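Local coordinates for protein proteasome accessory factor B/C (PafBC) (Paenarthrobacter aurescens, PDB 6SJ9) that probably acts as a transcriptional regulator of the bacterial DNA damage response, combining winged helix-turn-helix DNA-binding regions with WYL and WCX domains, at residues A[273-278]-A[659-664]. Sequence-based numbering, arbitrary orientation.
Sequences SGRDRI and LVQYDS
The backbones of R275 and Q661 stay well apart, CA of R275 13.0 Å from CA of Q661, and two long side chains bridge them, R275 at the start of strand 275-282 and Q661 in the C-terminal tail just beyond helix 645-659. Both CB atoms point toward the opposite segment, and the side chains cross at a slant. The Q661 carbonyl oxygen meets the edge of the R275 guanidinium near NH1 and NH2, somewhat tilted out of the guanidinium plane. NH2 of R275 gives the better bond to OE1 of Q661, 2.9 Å long with an N-H...O angle of 143° and lying nearly along the C=O axis. NH1 of R275 adds a weak second bond to the same OE1 at 3.1 Å. The guanidinium and amide planes are turned 38° apart. R275 bends at chi3 (108°), whereas Q661 stays extended beyond CG. Strand 275-282 belongs to the four-stranded antiparallel sheet of the ferredoxin-like WCX domain, between strands 263-268 and 245-252; the contact thus ties this sheet to the far C-terminus of the same chain. D252 on the neighbouring strand forms a salt bridge with NE of R275, the stronger polar partner of this arginine, and helps fix the guanidinium. With an alanine here, OE1 of Q661 would probably lose both donors and D252 the salt bridge to NE. Q661 is held from its other amide end as well, NE2 bonding to the backbone oxygens of V299 and A658, which probably fixes the amide's rotation, with OE1 on the side of the arginine. Next along the tail, the backbone N-H of V301 donates to OH of Y662, joining the tail to edge strand 299-303 of the same sheet.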
# COMPACT_ATOMS: atom_id res chain seq x y z
N SER A 273 -21.39 14.66 24.55
CA SER A 273 -22.26 14.83 23.41
C SER A 273 -21.47 14.60 22.12
O SER A 273 -20.26 14.84 22.06
CB SER A 273 -22.88 16.23 23.41
OG SER A 273 -23.77 16.40 24.50
N GLY A 274 -22.15 14.09 21.10
CA GLY A 274 -21.52 13.89 19.81
C GLY A 274 -20.42 12.85 19.78
O GLY A 274 -19.57 12.89 18.87
N ARG A 275 -20.40 11.91 20.73
CA ARG A 275 -19.40 10.85 20.73
C ARG A 275 -20.09 9.52 20.98
O ARG A 275 -21.08 9.43 21.71
CB ARG A 275 -18.29 11.08 21.81
CG ARG A 275 -17.43 12.34 21.63
CD ARG A 275 -16.20 12.33 22.53
NE ARG A 275 -14.98 12.11 21.75
CZ ARG A 275 -13.75 11.94 22.25
NH1 ARG A 275 -13.53 11.94 23.56
NH2 ARG A 275 -12.72 11.77 21.41
N ASP A 276 -19.51 8.47 20.42
CA ASP A 276 -19.96 7.09 20.52
C ASP A 276 -19.02 6.29 21.41
O ASP A 276 -17.84 6.62 21.57
CB ASP A 276 -19.98 6.44 19.14
CG ASP A 276 -21.06 7.00 18.24
OD1 ASP A 276 -22.13 7.38 18.75
OD2 ASP A 276 -20.82 7.05 17.01
N ARG A 277 -19.54 5.20 21.95
CA ARG A 277 -18.72 4.25 22.68
C ARG A 277 -18.76 2.94 21.91
O ARG A 277 -19.82 2.32 21.79
CB ARG A 277 -19.23 4.09 24.12
CG ARG A 277 -18.48 3.13 25.00
CD ARG A 277 -19.22 2.97 26.32
NE ARG A 277 -18.48 2.19 27.31
CZ ARG A 277 -18.69 0.90 27.59
NH1 ARG A 277 -17.96 0.31 28.53
NH2 ARG A 277 -19.60 0.21 26.92
N ILE A 278 -17.61 2.50 21.39
CA ILE A 278 -17.53 1.26 20.64
C ILE A 278 -16.56 0.32 21.32
O ILE A 278 -15.68 0.73 22.07
CB ILE A 278 -17.11 1.47 19.17
CG1 ILE A 278 -15.68 2.03 19.09
CG2 ILE A 278 -18.09 2.31 18.44
CD1 ILE A 278 -15.09 2.03 17.69
N LEU A 659 -3.95 14.80 24.19
CA LEU A 659 -3.45 14.48 25.52
C LEU A 659 -4.40 14.93 26.62
O LEU A 659 -4.59 14.23 27.62
CB LEU A 659 -2.08 15.11 25.73
CG LEU A 659 -0.89 14.36 25.15
CD1 LEU A 659 0.33 15.26 25.17
CD2 LEU A 659 -0.64 13.12 25.98
N VAL A 660 -5.02 16.10 26.45
CA VAL A 660 -5.90 16.62 27.49
C VAL A 660 -7.09 15.72 27.75
O VAL A 660 -7.78 15.92 28.74
CB VAL A 660 -6.40 18.04 27.15
CG1 VAL A 660 -5.23 19.00 26.94
CG2 VAL A 660 -7.31 18.01 25.93
N GLN A 661 -7.38 14.77 26.87
CA GLN A 661 -8.44 13.80 27.15
C GLN A 661 -8.08 12.92 28.32
O GLN A 661 -8.98 12.36 28.96
CB GLN A 661 -8.72 12.91 25.94
CG GLN A 661 -9.21 13.62 24.70
CD GLN A 661 -9.35 12.66 23.52
OE1 GLN A 661 -10.47 12.39 23.05
NE2 GLN A 661 -8.21 12.13 23.04
N TYR A 662 -6.79 12.69 28.58
CA TYR A 662 -6.43 11.69 29.57
C TYR A 662 -6.07 12.28 30.93
O TYR A 662 -6.23 11.59 31.95
CB TYR A 662 -5.25 10.86 29.05
CG TYR A 662 -5.61 10.01 27.84
CD1 TYR A 662 -5.69 10.57 26.57
CD2 TYR A 662 -5.90 8.66 27.98
CE1 TYR A 662 -6.04 9.80 25.48
CE2 TYR A 662 -6.25 7.89 26.90
CZ TYR A 662 -6.31 8.45 25.66
OH TYR A 662 -6.65 7.66 24.60
N ASP A 663 -5.60 13.53 31.00
CA ASP A 663 -5.18 14.11 32.28
C ASP A 663 -6.44 14.45 33.08
O ASP A 663 -6.84 15.61 33.21
CB ASP A 663 -4.27 15.32 32.12
CG ASP A 663 -4.86 16.42 31.26
OD1 ASP A 663 -5.99 16.25 30.76
OD2 ASP A 663 -4.22 17.48 31.13
N SER A 664 -7.05 13.44 33.67
CA SER A 664 -8.15 13.70 34.57
C SER A 664 -8.22 12.62 35.63
O SER A 664 -8.83 12.80 36.69
CB SER A 664 -9.48 13.82 33.81
OG SER A 664 -9.71 12.72 32.95
OXT SER A 664 -7.64 11.55 35.46